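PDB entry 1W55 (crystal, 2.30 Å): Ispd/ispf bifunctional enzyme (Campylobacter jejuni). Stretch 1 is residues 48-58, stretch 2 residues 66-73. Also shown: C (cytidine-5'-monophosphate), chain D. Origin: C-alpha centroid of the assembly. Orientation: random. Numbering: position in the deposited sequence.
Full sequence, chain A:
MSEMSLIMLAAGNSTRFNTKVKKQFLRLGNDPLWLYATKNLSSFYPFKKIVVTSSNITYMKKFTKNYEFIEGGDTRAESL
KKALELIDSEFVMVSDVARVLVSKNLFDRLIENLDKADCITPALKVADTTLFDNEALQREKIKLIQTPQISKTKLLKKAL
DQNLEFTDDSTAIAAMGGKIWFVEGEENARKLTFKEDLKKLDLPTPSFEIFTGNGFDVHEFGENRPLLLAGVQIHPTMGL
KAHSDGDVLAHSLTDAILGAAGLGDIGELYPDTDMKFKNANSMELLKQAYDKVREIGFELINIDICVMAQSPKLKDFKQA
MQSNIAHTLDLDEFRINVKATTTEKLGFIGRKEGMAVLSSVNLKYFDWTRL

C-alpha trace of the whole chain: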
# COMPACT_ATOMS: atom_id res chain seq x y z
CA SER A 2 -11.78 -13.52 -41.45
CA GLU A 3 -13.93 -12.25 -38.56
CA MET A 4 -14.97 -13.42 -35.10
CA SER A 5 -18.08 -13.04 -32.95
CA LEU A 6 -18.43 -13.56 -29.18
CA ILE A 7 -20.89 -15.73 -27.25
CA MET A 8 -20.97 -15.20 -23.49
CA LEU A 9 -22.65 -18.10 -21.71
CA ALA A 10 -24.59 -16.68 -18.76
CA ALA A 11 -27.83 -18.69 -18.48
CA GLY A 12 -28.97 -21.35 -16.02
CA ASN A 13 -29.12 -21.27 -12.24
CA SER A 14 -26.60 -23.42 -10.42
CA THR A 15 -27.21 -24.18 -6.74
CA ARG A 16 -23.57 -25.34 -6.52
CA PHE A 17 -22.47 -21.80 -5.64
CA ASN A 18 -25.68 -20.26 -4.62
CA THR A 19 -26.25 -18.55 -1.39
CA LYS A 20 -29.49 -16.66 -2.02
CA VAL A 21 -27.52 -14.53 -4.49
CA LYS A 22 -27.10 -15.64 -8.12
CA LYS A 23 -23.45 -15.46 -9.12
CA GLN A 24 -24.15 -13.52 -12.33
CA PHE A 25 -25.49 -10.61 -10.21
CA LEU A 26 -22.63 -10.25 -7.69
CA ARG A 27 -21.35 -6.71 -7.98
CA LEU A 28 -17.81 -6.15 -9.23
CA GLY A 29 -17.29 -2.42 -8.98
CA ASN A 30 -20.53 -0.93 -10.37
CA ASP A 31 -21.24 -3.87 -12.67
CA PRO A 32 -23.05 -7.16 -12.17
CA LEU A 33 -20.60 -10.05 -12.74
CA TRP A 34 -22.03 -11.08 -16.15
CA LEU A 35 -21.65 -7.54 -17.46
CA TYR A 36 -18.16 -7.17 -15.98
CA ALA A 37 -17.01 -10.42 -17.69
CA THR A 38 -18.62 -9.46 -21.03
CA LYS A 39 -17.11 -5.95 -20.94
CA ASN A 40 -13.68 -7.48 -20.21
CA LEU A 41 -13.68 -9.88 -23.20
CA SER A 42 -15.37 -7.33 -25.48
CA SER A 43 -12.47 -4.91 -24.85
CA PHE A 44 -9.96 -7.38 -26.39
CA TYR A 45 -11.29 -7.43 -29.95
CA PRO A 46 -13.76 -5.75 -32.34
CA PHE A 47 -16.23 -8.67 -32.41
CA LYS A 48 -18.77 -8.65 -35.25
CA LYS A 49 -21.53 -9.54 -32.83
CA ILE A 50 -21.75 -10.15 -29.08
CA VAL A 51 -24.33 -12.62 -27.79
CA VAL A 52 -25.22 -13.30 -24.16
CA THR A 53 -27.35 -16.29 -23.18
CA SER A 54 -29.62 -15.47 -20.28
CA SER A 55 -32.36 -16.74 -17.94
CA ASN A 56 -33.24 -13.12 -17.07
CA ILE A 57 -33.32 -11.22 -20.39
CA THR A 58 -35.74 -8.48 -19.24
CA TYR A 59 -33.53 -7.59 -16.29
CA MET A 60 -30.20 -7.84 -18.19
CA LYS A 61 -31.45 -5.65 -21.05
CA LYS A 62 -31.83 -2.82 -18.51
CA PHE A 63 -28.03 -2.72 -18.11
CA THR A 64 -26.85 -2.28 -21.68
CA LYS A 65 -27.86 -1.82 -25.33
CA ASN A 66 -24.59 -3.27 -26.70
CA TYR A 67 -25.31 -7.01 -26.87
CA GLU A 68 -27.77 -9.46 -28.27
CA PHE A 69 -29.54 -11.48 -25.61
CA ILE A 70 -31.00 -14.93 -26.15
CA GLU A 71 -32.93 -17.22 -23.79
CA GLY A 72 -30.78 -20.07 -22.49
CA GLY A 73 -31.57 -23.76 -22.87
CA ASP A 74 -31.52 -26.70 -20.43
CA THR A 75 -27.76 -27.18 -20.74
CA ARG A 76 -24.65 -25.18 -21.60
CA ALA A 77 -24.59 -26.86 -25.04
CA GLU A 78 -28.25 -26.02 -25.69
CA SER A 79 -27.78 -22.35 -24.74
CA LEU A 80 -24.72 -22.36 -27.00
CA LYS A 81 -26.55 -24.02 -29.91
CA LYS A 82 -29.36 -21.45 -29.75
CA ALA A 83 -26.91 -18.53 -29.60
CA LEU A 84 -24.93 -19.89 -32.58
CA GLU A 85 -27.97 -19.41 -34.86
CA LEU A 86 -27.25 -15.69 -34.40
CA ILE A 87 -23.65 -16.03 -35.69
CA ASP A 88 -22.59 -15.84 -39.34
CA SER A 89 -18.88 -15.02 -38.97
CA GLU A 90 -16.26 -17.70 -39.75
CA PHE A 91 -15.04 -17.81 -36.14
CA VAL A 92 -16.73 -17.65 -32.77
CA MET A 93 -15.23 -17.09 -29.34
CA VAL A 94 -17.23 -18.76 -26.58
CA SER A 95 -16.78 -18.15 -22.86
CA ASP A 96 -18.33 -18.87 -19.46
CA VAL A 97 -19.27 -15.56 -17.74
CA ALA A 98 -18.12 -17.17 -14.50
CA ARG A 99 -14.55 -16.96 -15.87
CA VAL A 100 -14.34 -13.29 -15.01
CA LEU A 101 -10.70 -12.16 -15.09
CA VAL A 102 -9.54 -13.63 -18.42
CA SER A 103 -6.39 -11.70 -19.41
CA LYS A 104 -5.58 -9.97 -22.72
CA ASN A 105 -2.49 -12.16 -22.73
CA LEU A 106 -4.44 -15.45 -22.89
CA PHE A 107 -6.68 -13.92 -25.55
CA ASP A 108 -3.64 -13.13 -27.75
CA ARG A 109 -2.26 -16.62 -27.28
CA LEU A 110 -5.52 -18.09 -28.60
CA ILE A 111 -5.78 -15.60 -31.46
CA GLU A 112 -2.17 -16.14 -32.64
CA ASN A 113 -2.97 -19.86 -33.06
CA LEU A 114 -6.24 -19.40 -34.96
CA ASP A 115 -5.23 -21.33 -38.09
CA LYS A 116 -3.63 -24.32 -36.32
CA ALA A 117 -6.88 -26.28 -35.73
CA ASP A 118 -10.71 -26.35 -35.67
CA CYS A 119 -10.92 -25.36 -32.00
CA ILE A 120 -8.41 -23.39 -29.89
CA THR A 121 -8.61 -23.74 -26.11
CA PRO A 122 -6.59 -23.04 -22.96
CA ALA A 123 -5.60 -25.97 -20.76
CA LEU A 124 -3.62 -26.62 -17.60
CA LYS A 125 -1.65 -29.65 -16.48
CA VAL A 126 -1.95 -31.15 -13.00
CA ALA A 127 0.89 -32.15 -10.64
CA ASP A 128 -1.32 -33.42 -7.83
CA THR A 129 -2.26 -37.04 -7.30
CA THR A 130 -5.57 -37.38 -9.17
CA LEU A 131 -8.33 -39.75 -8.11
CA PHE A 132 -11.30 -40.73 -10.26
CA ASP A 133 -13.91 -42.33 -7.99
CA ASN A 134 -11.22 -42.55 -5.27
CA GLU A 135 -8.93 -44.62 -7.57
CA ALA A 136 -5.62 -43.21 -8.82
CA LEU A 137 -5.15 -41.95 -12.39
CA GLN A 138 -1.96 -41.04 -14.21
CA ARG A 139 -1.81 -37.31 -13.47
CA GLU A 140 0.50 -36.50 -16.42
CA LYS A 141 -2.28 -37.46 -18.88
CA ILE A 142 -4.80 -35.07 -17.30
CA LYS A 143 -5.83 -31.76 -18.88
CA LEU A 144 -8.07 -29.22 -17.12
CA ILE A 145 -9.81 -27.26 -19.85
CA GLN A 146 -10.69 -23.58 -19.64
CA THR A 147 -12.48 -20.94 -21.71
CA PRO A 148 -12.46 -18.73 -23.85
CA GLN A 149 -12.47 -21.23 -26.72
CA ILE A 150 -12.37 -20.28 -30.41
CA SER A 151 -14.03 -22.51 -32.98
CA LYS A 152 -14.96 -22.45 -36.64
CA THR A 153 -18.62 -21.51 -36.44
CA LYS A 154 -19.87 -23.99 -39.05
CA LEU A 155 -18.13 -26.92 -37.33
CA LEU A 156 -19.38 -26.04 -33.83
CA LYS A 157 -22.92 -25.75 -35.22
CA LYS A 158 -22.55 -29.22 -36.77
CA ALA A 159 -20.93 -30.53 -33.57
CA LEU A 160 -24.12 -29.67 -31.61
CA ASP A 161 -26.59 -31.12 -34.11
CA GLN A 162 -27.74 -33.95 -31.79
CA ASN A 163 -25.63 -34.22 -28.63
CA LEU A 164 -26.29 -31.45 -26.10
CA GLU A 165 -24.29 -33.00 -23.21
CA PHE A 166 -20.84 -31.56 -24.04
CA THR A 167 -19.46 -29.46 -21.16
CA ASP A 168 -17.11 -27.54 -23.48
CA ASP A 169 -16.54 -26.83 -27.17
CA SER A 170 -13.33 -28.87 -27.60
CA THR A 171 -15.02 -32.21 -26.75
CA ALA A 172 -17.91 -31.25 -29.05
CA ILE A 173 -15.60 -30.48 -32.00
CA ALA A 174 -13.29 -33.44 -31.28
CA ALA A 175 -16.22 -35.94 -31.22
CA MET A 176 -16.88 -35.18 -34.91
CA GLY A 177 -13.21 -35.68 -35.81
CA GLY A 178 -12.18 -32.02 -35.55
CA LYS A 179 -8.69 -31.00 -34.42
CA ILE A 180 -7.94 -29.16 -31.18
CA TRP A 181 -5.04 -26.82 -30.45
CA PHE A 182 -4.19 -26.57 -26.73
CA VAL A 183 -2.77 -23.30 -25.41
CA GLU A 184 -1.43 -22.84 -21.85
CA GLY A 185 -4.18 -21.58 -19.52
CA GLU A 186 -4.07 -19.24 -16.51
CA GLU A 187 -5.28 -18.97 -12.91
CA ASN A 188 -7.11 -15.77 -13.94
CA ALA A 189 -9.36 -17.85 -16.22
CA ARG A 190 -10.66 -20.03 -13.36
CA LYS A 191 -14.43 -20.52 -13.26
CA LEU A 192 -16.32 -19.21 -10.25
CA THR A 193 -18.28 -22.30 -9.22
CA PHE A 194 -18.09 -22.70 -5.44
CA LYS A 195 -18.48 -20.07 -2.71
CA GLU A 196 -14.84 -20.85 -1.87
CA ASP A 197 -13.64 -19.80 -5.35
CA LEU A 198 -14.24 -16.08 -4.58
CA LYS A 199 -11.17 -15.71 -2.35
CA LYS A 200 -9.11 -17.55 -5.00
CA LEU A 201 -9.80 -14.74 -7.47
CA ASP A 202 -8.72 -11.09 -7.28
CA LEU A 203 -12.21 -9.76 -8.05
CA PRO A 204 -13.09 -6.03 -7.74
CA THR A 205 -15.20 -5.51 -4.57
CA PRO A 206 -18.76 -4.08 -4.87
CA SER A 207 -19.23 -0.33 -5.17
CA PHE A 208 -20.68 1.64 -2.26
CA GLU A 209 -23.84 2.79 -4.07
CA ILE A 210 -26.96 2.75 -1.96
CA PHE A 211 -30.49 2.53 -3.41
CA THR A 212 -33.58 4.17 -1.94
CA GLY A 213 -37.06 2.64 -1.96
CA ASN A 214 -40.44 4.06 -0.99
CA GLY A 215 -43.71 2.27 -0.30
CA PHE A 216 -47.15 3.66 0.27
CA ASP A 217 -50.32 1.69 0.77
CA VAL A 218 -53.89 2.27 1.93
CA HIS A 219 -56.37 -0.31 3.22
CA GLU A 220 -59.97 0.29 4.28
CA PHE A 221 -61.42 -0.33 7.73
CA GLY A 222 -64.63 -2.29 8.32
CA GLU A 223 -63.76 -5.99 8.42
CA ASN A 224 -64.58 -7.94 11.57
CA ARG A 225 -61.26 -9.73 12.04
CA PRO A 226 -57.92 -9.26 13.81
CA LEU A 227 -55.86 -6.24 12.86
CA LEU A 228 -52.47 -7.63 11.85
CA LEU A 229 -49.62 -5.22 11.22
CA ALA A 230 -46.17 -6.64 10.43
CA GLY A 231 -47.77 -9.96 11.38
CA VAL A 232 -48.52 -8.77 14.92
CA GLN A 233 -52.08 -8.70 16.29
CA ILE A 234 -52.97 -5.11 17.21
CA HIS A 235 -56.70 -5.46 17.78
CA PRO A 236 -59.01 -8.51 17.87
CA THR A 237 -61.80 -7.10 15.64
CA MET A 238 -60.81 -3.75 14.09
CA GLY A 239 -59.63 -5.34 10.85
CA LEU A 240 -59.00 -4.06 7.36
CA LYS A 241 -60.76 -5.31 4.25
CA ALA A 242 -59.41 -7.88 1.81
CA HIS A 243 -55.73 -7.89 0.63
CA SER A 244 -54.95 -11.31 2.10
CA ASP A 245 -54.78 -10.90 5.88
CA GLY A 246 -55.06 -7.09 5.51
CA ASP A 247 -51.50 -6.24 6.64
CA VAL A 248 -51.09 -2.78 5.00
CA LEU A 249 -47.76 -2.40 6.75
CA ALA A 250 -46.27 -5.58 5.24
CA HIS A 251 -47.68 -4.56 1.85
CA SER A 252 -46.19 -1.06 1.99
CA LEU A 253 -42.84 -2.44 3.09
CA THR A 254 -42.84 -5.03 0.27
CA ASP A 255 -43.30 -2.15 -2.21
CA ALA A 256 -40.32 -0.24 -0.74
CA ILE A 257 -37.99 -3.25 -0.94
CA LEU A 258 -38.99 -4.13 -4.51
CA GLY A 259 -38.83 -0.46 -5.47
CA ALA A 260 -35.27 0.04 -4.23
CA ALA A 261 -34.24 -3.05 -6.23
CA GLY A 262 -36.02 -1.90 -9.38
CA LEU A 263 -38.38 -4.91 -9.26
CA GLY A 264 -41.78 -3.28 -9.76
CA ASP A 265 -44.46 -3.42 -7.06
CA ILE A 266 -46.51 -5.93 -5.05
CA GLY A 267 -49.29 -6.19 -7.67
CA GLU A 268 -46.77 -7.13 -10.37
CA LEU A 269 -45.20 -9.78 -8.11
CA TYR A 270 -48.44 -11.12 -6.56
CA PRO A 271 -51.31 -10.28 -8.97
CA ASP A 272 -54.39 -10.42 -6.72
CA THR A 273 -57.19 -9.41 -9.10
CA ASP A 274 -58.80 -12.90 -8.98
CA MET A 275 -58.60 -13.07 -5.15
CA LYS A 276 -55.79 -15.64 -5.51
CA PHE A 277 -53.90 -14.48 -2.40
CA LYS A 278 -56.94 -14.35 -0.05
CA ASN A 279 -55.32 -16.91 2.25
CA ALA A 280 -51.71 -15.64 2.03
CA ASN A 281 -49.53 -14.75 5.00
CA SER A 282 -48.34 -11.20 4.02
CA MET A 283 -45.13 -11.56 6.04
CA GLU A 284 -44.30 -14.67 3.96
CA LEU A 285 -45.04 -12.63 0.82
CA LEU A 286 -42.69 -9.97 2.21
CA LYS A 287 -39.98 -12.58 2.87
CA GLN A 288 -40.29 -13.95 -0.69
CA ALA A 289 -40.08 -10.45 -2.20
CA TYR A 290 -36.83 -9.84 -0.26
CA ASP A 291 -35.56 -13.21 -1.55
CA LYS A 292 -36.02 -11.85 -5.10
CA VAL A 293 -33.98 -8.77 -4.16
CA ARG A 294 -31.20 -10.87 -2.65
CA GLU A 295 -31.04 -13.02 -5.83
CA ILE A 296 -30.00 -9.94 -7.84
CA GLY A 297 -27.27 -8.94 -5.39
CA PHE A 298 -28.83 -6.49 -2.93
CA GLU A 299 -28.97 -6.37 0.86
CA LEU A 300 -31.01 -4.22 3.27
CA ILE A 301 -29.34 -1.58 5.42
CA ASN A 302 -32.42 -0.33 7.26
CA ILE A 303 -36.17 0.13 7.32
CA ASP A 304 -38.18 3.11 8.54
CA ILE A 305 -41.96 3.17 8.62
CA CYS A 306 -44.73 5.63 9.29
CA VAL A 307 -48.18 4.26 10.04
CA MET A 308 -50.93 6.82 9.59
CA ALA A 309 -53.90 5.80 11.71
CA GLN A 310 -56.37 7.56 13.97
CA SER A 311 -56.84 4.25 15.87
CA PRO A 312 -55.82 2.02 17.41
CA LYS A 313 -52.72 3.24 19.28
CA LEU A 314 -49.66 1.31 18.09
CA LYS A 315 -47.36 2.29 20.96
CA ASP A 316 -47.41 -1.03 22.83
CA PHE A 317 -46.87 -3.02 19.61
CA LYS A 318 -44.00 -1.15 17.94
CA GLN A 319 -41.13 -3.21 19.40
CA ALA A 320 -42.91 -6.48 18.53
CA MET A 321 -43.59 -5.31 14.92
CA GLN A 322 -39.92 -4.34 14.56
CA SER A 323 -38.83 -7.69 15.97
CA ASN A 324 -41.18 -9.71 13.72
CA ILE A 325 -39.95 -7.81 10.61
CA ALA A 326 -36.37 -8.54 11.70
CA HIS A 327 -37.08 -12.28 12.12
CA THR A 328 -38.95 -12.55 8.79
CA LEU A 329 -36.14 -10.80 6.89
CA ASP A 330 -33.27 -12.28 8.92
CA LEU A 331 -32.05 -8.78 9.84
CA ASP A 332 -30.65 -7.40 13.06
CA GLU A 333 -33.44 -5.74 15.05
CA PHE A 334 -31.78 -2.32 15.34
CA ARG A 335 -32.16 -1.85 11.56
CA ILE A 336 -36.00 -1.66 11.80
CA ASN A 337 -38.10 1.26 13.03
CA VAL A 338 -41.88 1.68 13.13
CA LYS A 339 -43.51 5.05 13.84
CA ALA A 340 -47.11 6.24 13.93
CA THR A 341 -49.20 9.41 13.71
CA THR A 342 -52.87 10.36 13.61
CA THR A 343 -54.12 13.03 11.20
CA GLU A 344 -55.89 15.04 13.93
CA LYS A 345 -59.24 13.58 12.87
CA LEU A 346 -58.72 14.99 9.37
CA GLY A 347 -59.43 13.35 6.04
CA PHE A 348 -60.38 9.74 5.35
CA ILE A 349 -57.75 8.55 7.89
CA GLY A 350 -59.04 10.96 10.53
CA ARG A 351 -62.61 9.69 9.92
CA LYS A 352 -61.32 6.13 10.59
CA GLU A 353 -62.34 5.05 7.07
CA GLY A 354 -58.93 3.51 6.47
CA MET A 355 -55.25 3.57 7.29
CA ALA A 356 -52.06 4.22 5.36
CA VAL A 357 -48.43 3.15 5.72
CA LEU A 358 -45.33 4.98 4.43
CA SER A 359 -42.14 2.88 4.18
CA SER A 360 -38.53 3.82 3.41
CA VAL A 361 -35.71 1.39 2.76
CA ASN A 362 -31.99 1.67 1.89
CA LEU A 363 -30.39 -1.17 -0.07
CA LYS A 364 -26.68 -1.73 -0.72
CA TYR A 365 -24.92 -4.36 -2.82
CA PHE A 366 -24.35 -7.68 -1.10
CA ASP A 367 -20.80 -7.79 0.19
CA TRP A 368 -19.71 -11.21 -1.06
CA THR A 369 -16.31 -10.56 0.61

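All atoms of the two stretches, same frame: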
# COMPACT_ATOMS: atom_id res chain seq x y z
N LYS A 48 -17.70 -8.96 -34.31
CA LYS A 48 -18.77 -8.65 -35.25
C LYS A 48 -20.12 -8.58 -34.57
O LYS A 48 -20.99 -7.77 -34.92
CB LYS A 48 -18.81 -9.72 -36.35
CG LYS A 48 -19.41 -9.23 -37.65
CD LYS A 48 -20.07 -10.36 -38.41
CE LYS A 48 -20.67 -9.88 -39.73
NZ LYS A 48 -20.60 -10.97 -40.74
N LYS A 49 -20.30 -9.45 -33.58
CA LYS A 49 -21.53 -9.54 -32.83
C LYS A 49 -21.15 -10.06 -31.44
O LYS A 49 -20.19 -10.83 -31.30
CB LYS A 49 -22.49 -10.51 -33.53
CG LYS A 49 -23.94 -10.36 -33.12
CD LYS A 49 -24.80 -11.44 -33.74
CE LYS A 49 -25.41 -10.98 -35.06
NZ LYS A 49 -26.88 -11.21 -35.13
N ILE A 50 -21.89 -9.62 -30.43
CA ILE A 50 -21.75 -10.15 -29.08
C ILE A 50 -23.09 -10.68 -28.58
O ILE A 50 -24.08 -9.94 -28.50
CB ILE A 50 -21.15 -9.09 -28.11
CG1 ILE A 50 -19.78 -8.63 -28.63
CG2 ILE A 50 -20.98 -9.68 -26.72
CD1 ILE A 50 -19.31 -7.29 -28.10
N VAL A 51 -23.12 -11.97 -28.27
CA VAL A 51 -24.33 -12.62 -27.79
C VAL A 51 -24.17 -13.06 -26.34
O VAL A 51 -23.11 -13.55 -25.95
CB VAL A 51 -24.73 -13.82 -28.70
CG1 VAL A 51 -26.03 -14.49 -28.21
CG2 VAL A 51 -24.88 -13.37 -30.16
N VAL A 52 -25.20 -12.83 -25.54
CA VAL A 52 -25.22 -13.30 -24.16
C VAL A 52 -26.44 -14.19 -23.96
O VAL A 52 -27.57 -13.77 -24.19
CB VAL A 52 -25.28 -12.13 -23.14
CG1 VAL A 52 -25.26 -12.65 -21.70
CG2 VAL A 52 -24.15 -11.13 -23.38
N THR A 53 -26.22 -15.43 -23.52
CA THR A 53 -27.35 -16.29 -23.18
C THR A 53 -27.78 -15.97 -21.76
O THR A 53 -26.94 -15.71 -20.90
CB THR A 53 -27.00 -17.78 -23.32
OG1 THR A 53 -26.05 -18.14 -22.31
CG2 THR A 53 -26.29 -18.07 -24.63
N SER A 54 -29.08 -16.00 -21.52
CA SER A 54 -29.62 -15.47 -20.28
C SER A 54 -30.91 -16.17 -19.86
O SER A 54 -31.69 -16.61 -20.69
CB SER A 54 -29.87 -13.96 -20.44
OG SER A 54 -30.31 -13.39 -19.22
N SER A 55 -31.11 -16.28 -18.54
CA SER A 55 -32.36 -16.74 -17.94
C SER A 55 -33.15 -15.56 -17.39
O SER A 55 -34.21 -15.76 -16.79
CB SER A 55 -32.08 -17.71 -16.79
OG SER A 55 -31.59 -18.94 -17.28
N ASN A 56 -32.62 -14.35 -17.57
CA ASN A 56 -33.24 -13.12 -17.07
C ASN A 56 -33.03 -11.98 -18.08
O ASN A 56 -32.40 -10.96 -17.75
CB ASN A 56 -32.63 -12.69 -15.73
CG ASN A 56 -32.42 -13.85 -14.77
OD1 ASN A 56 -33.13 -13.99 -13.77
ND2 ASN A 56 -31.41 -14.67 -15.04
N ILE A 57 -33.56 -12.16 -19.28
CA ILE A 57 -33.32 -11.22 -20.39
C ILE A 57 -33.84 -9.81 -20.09
O ILE A 57 -33.14 -8.83 -20.33
CB ILE A 57 -33.88 -11.77 -21.73
CG1 ILE A 57 -33.07 -12.97 -22.21
CG2 ILE A 57 -33.86 -10.68 -22.83
CD1 ILE A 57 -33.57 -13.59 -23.52
N THR A 58 -35.06 -9.74 -19.56
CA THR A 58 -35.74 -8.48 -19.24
C THR A 58 -34.86 -7.64 -18.33
O THR A 58 -34.61 -6.46 -18.61
CB THR A 58 -37.11 -8.75 -18.55
OG1 THR A 58 -37.96 -9.51 -19.43
CG2 THR A 58 -37.90 -7.45 -18.35
N ASN A 66 -25.71 -2.86 -25.85
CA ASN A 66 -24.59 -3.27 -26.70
C ASN A 66 -24.55 -4.74 -27.14
O ASN A 66 -23.74 -5.10 -28.00
CB ASN A 66 -23.25 -2.94 -26.02
CG ASN A 66 -22.98 -1.45 -25.98
OD1 ASN A 66 -23.39 -0.70 -26.87
ND2 ASN A 66 -22.28 -1.00 -24.94
N TYR A 67 -25.39 -5.59 -26.56
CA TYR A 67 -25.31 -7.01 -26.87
C TYR A 67 -26.63 -7.58 -27.31
O TYR A 67 -27.69 -7.01 -27.05
CB TYR A 67 -24.81 -7.82 -25.66
CG TYR A 67 -23.69 -7.18 -24.88
CD1 TYR A 67 -23.82 -6.96 -23.51
CD2 TYR A 67 -22.50 -6.80 -25.50
CE1 TYR A 67 -22.79 -6.38 -22.79
CE2 TYR A 67 -21.47 -6.22 -24.79
CZ TYR A 67 -21.63 -6.00 -23.44
OH TYR A 67 -20.61 -5.42 -22.71
N GLU A 68 -26.56 -8.71 -27.98
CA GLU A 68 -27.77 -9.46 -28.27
C GLU A 68 -27.98 -10.49 -27.17
O GLU A 68 -27.06 -11.22 -26.80
CB GLU A 68 -27.69 -10.12 -29.64
CG GLU A 68 -27.84 -9.11 -30.77
CD GLU A 68 -28.04 -9.76 -32.13
OE1 GLU A 68 -27.27 -9.42 -33.05
OE2 GLU A 68 -28.97 -10.60 -32.27
N PHE A 69 -29.19 -10.52 -26.64
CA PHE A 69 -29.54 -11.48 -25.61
C PHE A 69 -30.41 -12.58 -26.20
O PHE A 69 -31.26 -12.32 -27.06
CB PHE A 69 -30.26 -10.79 -24.46
CG PHE A 69 -29.38 -9.87 -23.69
CD1 PHE A 69 -29.33 -8.50 -24.01
CD2 PHE A 69 -28.59 -10.35 -22.65
CE1 PHE A 69 -28.51 -7.64 -23.30
CE2 PHE A 69 -27.75 -9.49 -21.93
CZ PHE A 69 -27.71 -8.13 -22.25
N ILE A 70 -30.20 -13.80 -25.73
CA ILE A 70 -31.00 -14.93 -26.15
C ILE A 70 -31.28 -15.83 -24.94
O ILE A 70 -30.41 -16.01 -24.08
CB ILE A 70 -30.30 -15.68 -27.31
CG1 ILE A 70 -31.29 -16.63 -28.00
CG2 ILE A 70 -29.03 -16.41 -26.83
CD1 ILE A 70 -30.95 -16.89 -29.45
N GLU A 71 -32.49 -16.36 -24.88
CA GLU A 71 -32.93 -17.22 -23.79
C GLU A 71 -32.08 -18.49 -23.78
O GLU A 71 -31.86 -19.08 -24.83
CB GLU A 71 -34.43 -17.56 -23.92
CG GLU A 71 -35.05 -18.27 -22.72
CD GLU A 71 -35.13 -17.41 -21.46
OE1 GLU A 71 -35.19 -16.16 -21.56
OE2 GLU A 71 -35.17 -17.98 -20.34
N GLY A 72 -31.59 -18.87 -22.61
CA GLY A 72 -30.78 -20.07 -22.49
C GLY A 72 -31.59 -21.32 -22.72
O GLY A 72 -32.82 -21.26 -22.86
N GLY A 73 -30.91 -22.46 -22.78
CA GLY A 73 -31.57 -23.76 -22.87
C GLY A 73 -31.38 -24.53 -21.58
O GLY A 73 -30.97 -23.94 -20.56
OP3 C D . -19.93 -24.87 -15.38
P C D . -21.26 -25.06 -16.08
OP1 C D . -22.41 -25.16 -15.11
OP2 C D . -21.25 -26.09 -17.19
O5' C D . -21.56 -23.64 -16.78
C5' C D . -20.69 -23.09 -17.75
C4' C D . -21.30 -21.80 -18.32
O4' C D . -22.43 -22.09 -19.15
C3' C D . -21.77 -20.85 -17.25
O3' C D . -21.29 -19.56 -17.60
C2' C D . -23.28 -20.88 -17.32
O2' C D . -23.88 -19.64 -16.98
C1' C D . -23.53 -21.26 -18.77
N1 C D . -24.78 -22.00 -18.90
C2 C D . -25.73 -21.56 -19.84
O2 C D . -25.49 -20.55 -20.55
N3 C D . -26.88 -22.25 -19.97
C4 C D . -27.15 -23.33 -19.19
N4 C D . -28.32 -24.00 -19.33
C5 C D . -26.22 -23.78 -18.25
C6 C D . -25.02 -23.08 -18.12
O HOH W 1 -23.68 -7.10 -30.69
O HOH W 2 -35.56 -14.57 -19.47

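Two neighbouring strands, residues 50-54 and 68-71, run parallel with a 31° angle between their directions, and the register is simple: Val-51 pairs with Glu-68, Val-52 with Phe-69, Thr-53 with Ile-70 and Ser-54 with Glu-71. The hydrogen bonds follow the parallel rule, in which alternate residues of one strand reach forward and back to the other. Glu-68 N donates to Ile-50 O (2.8 Å), and Val-52 N returns a bond to Glu-68 O (2.8 Å). One step on, Ile-70 N donates to Val-52 O (3.0 Å) and Ser-54 N to Ile-70 O (2.9 Å), this last the most bent of the series at 140°. Gly-72 N to Ser-54 O (3.0 Å) carries the ladder just past the second strand. CA-H...O contacts share the same carbonyls: Val-51 CA lies 3.2 Å from Glu-68 O and Thr-53 CA 3.2 Å from Ile-70 O.

Alternation then sorts the side chains. Val-51, Thr-53, Glu-68 and Ile-70 share one face, where Ile-70 CG2 lies 3.8 Å from Val-51 CG1 and 3.9 Å from Thr-53 CG2, so a single methyl packs against two successive residues of its own face. On the other face, Val-52 CB meets Phe-69 CD2 at 3.8 Å, and Val-52 CG2 also approaches Tyr-67 CB at 4.1 Å. Tyr-67, just ahead of its strand, points toward the first stretch and brings CD2 to 3.5 Å from Ile-50 CG2.

Both ends of the contact rely on side chains that reach. Near the start, Lys-49 leaves its backbone sideways, yet its chain, t at chi1 and chi2 and bent beyond, brings NZ to 2.8 Å from Glu-68 OE1, a salt bridge beside the first rungs of the ladder. At the far end, Ile-57, in the first turn of a helix, closes over the second strand: its CG2 lies 4.0 Å from Phe-69 CB and its CD1 3.3 Å from Glu-71 N. Glu-71 starts out away from the first stretch, but its carboxylate comes back, and water 2 joins the two residues, accepting from Ile-57 N (3.1 Å) and donating to Glu-71 OE1 (2.7 Å).

The cytidine-5'-monophosphate draws on both stretches. Thr-53 OG1 donates to the ligand O2 (3.0 Å), while Gly-73 O accepts from the ligand N4 (2.9 Å). Thr-53 thus serves two roles, its methyl packing on Ile-70 while its hydroxyl donates to the base.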